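Local coordinates for spindle assembly checkpoint serine/threonine-protein kinase BUB1 (Saccharomyces cerevisiae, PDB 3ESL), which phosphorylates proteins on serine and threonine in spindle assembly checkpoint signalling, delaying anaphase until chromosomes are bioriented, and is represented here by its conserved N-terminal, TPR-like helical domain, at residues Ile84-Asn88 / Leu89-Asn93; Asn100-Lys103 / Tyr104-Asn107. All coordinates share one frame; numbering follows the deposited sequence. Where two conformers were deposited one is given.

Interaction 1: residues Ile84-Asn88 / Leu89-Asn93; sequences IWYIN and LFLSN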
loop_
_atom_site.group_PDB
_atom_site.type_symbol
_atom_site.label_atom_id
_atom_site.label_comp_id
_atom_site.label_asym_id
_atom_site.label_seq_id
_atom_site.Cartn_x
_atom_site.Cartn_y
_atom_site.Cartn_z
ATOM N N ILE A 84 -0.234 -1.625 0.405
ATOM C CA ILE A 84 0.875 -2.397 -0.173
ATOM C C ILE A 84 0.378 -3.644 -0.926
ATOM O O ILE A 84 0.929 -3.991 -1.975
ATOM C CB ILE A 84 1.981 -2.697 0.876
ATOM C CG1 ILE A 84 2.542 -1.378 1.411
ATOM C CG2 ILE A 84 3.109 -3.555 0.270
ATOM C CD1 ILE A 84 3.378 -1.513 2.655
ATOM N N TRP A 85 -0.680 -4.284 -0.424
ATOM C CA TRP A 85 -1.301 -5.399 -1.151
ATOM C C TRP A 85 -1.863 -4.916 -2.476
ATOM O O TRP A 85 -1.706 -5.574 -3.499
ATOM C CB TRP A 85 -2.382 -6.084 -0.320
ATOM C CG TRP A 85 -1.811 -7.197 0.537
ATOM C CD1 TRP A 85 -1.614 -7.177 1.885
ATOM C CD2 TRP A 85 -1.355 -8.484 0.083
ATOM N NE1 TRP A 85 -1.068 -8.372 2.308
ATOM C CE2 TRP A 85 -0.899 -9.192 1.221
ATOM C CE3 TRP A 85 -1.295 -9.109 -1.173
ATOM C CZ2 TRP A 85 -0.386 -10.497 1.140
ATOM C CZ3 TRP A 85 -0.785 -10.411 -1.253
ATOM C CH2 TRP A 85 -0.343 -11.086 -0.101
ATOM N N TYR A 86 -2.482 -3.739 -2.454
ATOM C CA TYR A 86 -3.037 -3.175 -3.682
ATOM C C TYR A 86 -1.960 -2.950 -4.736
ATOM O O TYR A 86 -2.107 -3.357 -5.889
ATOM C CB TYR A 86 -3.823 -1.880 -3.442
ATOM C CG TYR A 86 -4.547 -1.444 -4.699
ATOM C CD1 TYR A 86 -5.841 -1.897 -4.966
ATOM C CD2 TYR A 86 -3.918 -0.650 -5.652
ATOM C CE1 TYR A 86 -6.497 -1.547 -6.134
ATOM C CE2 TYR A 86 -4.574 -0.297 -6.831
ATOM C CZ TYR A 86 -5.856 -0.728 -7.050
ATOM O OH TYR A 86 -6.485 -0.370 -8.206
ATOM N N ILE A 87 -0.887 -2.283 -4.337
ATOM C CA ILE A 87 0.219 -2.005 -5.242
ATOM C C ILE A 87 0.774 -3.312 -5.815
ATOM O O ILE A 87 0.972 -3.423 -7.022
ATOM C CB ILE A 87 1.314 -1.189 -4.523
ATOM C CG1 ILE A 87 0.788 0.210 -4.145
ATOM C CG2 ILE A 87 2.592 -1.069 -5.380
ATOM C CD1 ILE A 87 1.613 0.879 -3.036
ATOM N N ASN A 88 0.991 -4.297 -4.946
ATOM C CA ASN A 88 1.605 -5.572 -5.363
ATOM C C ASN A 88 0.712 -6.414 -6.279
ATOM O O ASN A 88 1.198 -7.046 -7.223
ATOM C CB ASN A 88 2.000 -6.407 -4.139
ATOM C CG ASN A 88 3.136 -5.794 -3.326
ATOM O OD1 ASN A 88 3.898 -4.960 -3.806
ATOM N ND2 ASN A 88 3.254 -6.231 -2.075
ATOM N N LEU A 89 -0.585 -6.445 -5.990
ATOM C CA LEU A 89 -1.532 -7.249 -6.758
ATOM C C LEU A 89 -1.909 -6.613 -8.091
ATOM O O LEU A 89 -2.050 -7.314 -9.102
ATOM C CB LEU A 89 -2.800 -7.493 -5.951
ATOM C CG LEU A 89 -2.683 -8.411 -4.736
ATOM C CD1 LEU A 89 -4.001 -8.365 -3.996
ATOM C CD2 LEU A 89 -2.338 -9.846 -5.160
ATOM N N PHE A 90 -2.067 -5.290 -8.094
ATOM C CA PHE A 90 -2.715 -4.613 -9.216
ATOM C C PHE A 90 -1.851 -3.627 -10.003
ATOM O O PHE A 90 -2.158 -3.324 -11.162
ATOM C CB PHE A 90 -4.028 -3.968 -8.758
ATOM C CG PHE A 90 -5.019 -4.956 -8.214
ATOM C CD1 PHE A 90 -5.589 -5.922 -9.044
ATOM C CD2 PHE A 90 -5.368 -4.943 -6.873
ATOM C CE1 PHE A 90 -6.496 -6.855 -8.546
ATOM C CE2 PHE A 90 -6.278 -5.870 -6.367
ATOM C CZ PHE A 90 -6.845 -6.824 -7.204
ATOM N N LEU A 91 -0.758 -3.161 -9.405
ATOM C CA LEU A 91 0.096 -2.168 -10.058
ATOM C C LEU A 91 1.514 -2.662 -10.363
ATOM O O LEU A 91 2.385 -1.866 -10.726
ATOM C CB LEU A 91 0.143 -0.885 -9.210
ATOM C CG LEU A 91 -1.195 -0.223 -8.869
ATOM C CD1 LEU A 91 -0.990 1.036 -8.015
ATOM C CD2 LEU A 91 -1.981 0.085 -10.137
ATOM N N SER A 92 1.734 -3.970 -10.242
ATOM C CA SER A 92 3.078 -4.547 -10.316
ATOM C C SER A 92 3.787 -4.324 -11.658
ATOM O O SER A 92 5.018 -4.266 -11.710
ATOM C CB SER A 92 3.056 -6.046 -9.955
ATOM O OG SER A 92 2.255 -6.782 -10.868
ATOM N N ASN A 93 3.010 -4.194 -12.733
ATOM C CA ASN A 93 3.569 -3.945 -14.065
ATOM C C ASN A 93 3.624 -2.453 -14.425
ATOM O O ASN A 93 3.771 -2.091 -15.588
ATOM C CB ASN A 93 2.775 -4.727 -15.121
ATOM C CG ASN A 93 1.367 -4.185 -15.323
ATOM O OD1 ASN A 93 0.774 -3.591 -14.417
ATOM N ND2 ASN A 93 0.825 -4.386 -16.523
#
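Y86 and F90 meet one turn apart at the C-terminal end of helix 77-90, their side chains crossing at about a right angle. CB of F90 sits over one face of the Y86 ring, a CH-pi contact 4.2 Å from the ring centroid, while F90 CD2 lies 3.6 Å from Y86 CD1. The two ring planes are inclined at 46°, an oblique aromatic pair. With CG anti to the backbone N (chi1 -172°), the Y86 ring runs along the helix toward F90 and L91. L91 adds CG, 3.9 Å from Y86 CE2, and approaches obliquely. On another side of the helix W85 turns the edge of its indole to L89, whose CG lies near the ring plane, 3.9 Å from W85 CE3. The main chain underneath is helical: L89 N, F90 N and L91 N donate to the carbonyls of W85, Y86 and I87. The last bond, 3.0 Å from L91 N to I87 O, closes the helix as L91 leaves helical geometry. Y86 OH hydrogen-bonds to E61 and R57 of helix 49-67, and F194 stacks on the Y86 ring. The buried phenol thus has carbon against its ring and two polar partners at its hydroxyl, which probably restricts its rotation.

Interaction 2: residues Asn100-Lys103 / Tyr104-Asn107; sequences NTFK and YMFN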
loop_
_atom_site.group_PDB
_atom_site.type_symbol
_atom_site.label_atom_id
_atom_site.label_comp_id
_atom_site.label_asym_id
_atom_site.label_seq_id
_atom_site.Cartn_x
_atom_site.Cartn_y
_atom_site.Cartn_z
ATOM N N ASN A 100 3.639 6.578 -7.736
ATOM C CA ASN A 100 2.668 7.634 -7.462
ATOM C C ASN A 100 1.765 7.306 -6.274
ATOM O O ASN A 100 1.353 8.197 -5.534
ATOM C CB ASN A 100 1.822 7.935 -8.692
ATOM C CG ASN A 100 2.599 8.694 -9.751
ATOM O OD1 ASN A 100 3.714 9.171 -9.505
ATOM N ND2 ASN A 100 2.012 8.812 -10.938
ATOM N N THR A 101 1.466 6.023 -6.108
ATOM C CA THR A 101 0.690 5.578 -4.949
ATOM C C THR A 101 1.493 5.808 -3.670
ATOM O O THR A 101 0.969 6.395 -2.720
ATOM C CB THR A 101 0.216 4.117 -5.097
ATOM O OG1 THR A 101 -0.514 3.981 -6.323
ATOM C CG2 THR A 101 -0.717 3.725 -3.934
ATOM N N PHE A 102 2.770 5.399 -3.650
ATOM C CA PHE A 102 3.594 5.658 -2.467
ATOM C C PHE A 102 3.728 7.158 -2.176
ATOM O O PHE A 102 3.690 7.580 -1.019
ATOM C CB PHE A 102 4.985 5.048 -2.610
ATOM C CG PHE A 102 5.044 3.568 -2.344
ATOM C CD1 PHE A 102 4.923 3.074 -1.047
ATOM C CD2 PHE A 102 5.307 2.676 -3.388
ATOM C CE1 PHE A 102 5.011 1.686 -0.798
ATOM C CE2 PHE A 102 5.391 1.304 -3.164
ATOM C CZ PHE A 102 5.243 0.807 -1.853
ATOM N N LYS A 103 3.901 7.954 -3.229
ATOM C CA LYS A 103 4.000 9.407 -3.099
ATOM C C LYS A 103 2.728 10.060 -2.536
ATOM O O LYS A 103 2.799 11.004 -1.735
ATOM C CB LYS A 103 4.357 10.028 -4.457
ATOM C CG LYS A 103 5.782 9.742 -4.866
ATOM C CD LYS A 103 6.022 10.117 -6.320
ATOM C CE LYS A 103 5.708 11.584 -6.552
ATOM N NZ LYS A 103 6.457 12.148 -7.721
ATOM N N TYR A 104 1.578 9.551 -2.962
ATOM C CA TYR A 104 0.282 10.024 -2.487
ATOM C C TYR A 104 0.107 9.718 -0.997
ATOM O O TYR A 104 -0.269 10.585 -0.204
ATOM C CB TYR A 104 -0.807 9.349 -3.305
ATOM C CG TYR A 104 -2.228 9.662 -2.910
ATOM C CD1 TYR A 104 -2.872 10.806 -3.393
ATOM C CD2 TYR A 104 -2.950 8.790 -2.094
ATOM C CE1 TYR A 104 -4.196 11.080 -3.057
ATOM C CE2 TYR A 104 -4.274 9.054 -1.752
ATOM C CZ TYR A 104 -4.887 10.202 -2.241
ATOM O OH TYR A 104 -6.197 10.475 -1.914
ATOM N N MET A 105 0.385 8.471 -0.626
ATOM C CA MET A 105 0.446 8.085 0.783
ATOM C C MET A 105 1.382 9.004 1.596
ATOM O O MET A 105 1.008 9.495 2.660
ATOM C CB MET A 105 0.915 6.637 0.885
ATOM C CG MET A 105 -0.059 5.631 0.258
ATOM S SD MET A 105 0.793 4.051 -0.012
ATOM C CE MET A 105 0.956 3.488 1.673
ATOM N N PHE A 106 2.587 9.237 1.083
ATOM C CA PHE A 106 3.574 10.075 1.777
ATOM C C PHE A 106 2.995 11.477 2.032
ATOM O O PHE A 106 3.055 12.000 3.142
ATOM C CB PHE A 106 4.876 10.155 0.977
ATOM C CG PHE A 106 5.998 10.838 1.718
ATOM C CD1 PHE A 106 6.779 10.134 2.632
ATOM C CD2 PHE A 106 6.267 12.186 1.502
ATOM C CE1 PHE A 106 7.819 10.766 3.330
ATOM C CE2 PHE A 106 7.305 12.830 2.191
ATOM C CZ PHE A 106 8.080 12.113 3.107
ATOM N N ASN A 107 2.388 12.046 0.992
ATOM C CA ASN A 107 1.763 13.372 1.070
ATOM C C ASN A 107 0.642 13.456 2.110
ATOM O O ASN A 107 0.468 14.490 2.758
ATOM C CB ASN A 107 1.213 13.770 -0.298
ATOM C CG ASN A 107 0.656 15.198 -0.317
ATOM O OD1 ASN A 107 -0.552 15.409 -0.459
ATOM N ND2 ASN A 107 1.536 16.169 -0.160
#
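M105 reaches back along helix 95-108 toward the F102 ring. SD of M105 stands 5.2 Å from the F102 ring centroid, 43° off the normal, an oblique Met-aromatic contact whose nearest ring atom is CD1 of F102, 4.4 Å from SD. The M105 side chain also runs past T101: CG is 3.2 Å from T101 O, and SD is 4.2 Å from T101 CG2. M105 CG is anti to its own carbonyl carbon (chi1 -64°), which sends the chain back toward the preceding turn. Hydrogen bonding between 100-103 and 104-107 is all main-chain, each N-H to the C=O four back, from Y104-N100 to N107-K103. The straightest is M105 N to T101 O, 3.0 Å long, with an N-H...O angle of 178°. Polar ends look outside these residues: T101 OG1 bonds to E97 O, and K103 NZ to R185 O. Aromatic and apolar packing joins this turn to other helices: F102 stacks with F121 of helix 115-127, and M105 touches F117 of that helix and L80 and W83 of helix 77-90. M105 thus brings a polarisable sulfur into buried packing where three helices meet; its loose ring contact probably adds a modest dispersion term to a turn held by main-chain bonds.

How the interactions relate
The two contacts stand in series: residues 84-93 come first, and 100-107 follow after a short turn and the first residues of the next helix. Each is local to its own helix, so neither closes a long loop, and they neither nest nor cross. Interaction 1 carries helix 77-90 to its end and into the following turn; interaction 2 lies within helix 95-108, the next helix in the chain. Their centres are 14 Å apart, yet they touch: L91 CD1 is 3.4 Å from T101 OG1, and I87 CD1 is 3.8 Å from both T101 CG2 and F102 CE2. I87 and L91 thus join the pair, which is flanked by helices 49-67 and 115-127 in this all-helical, TPR-like domain.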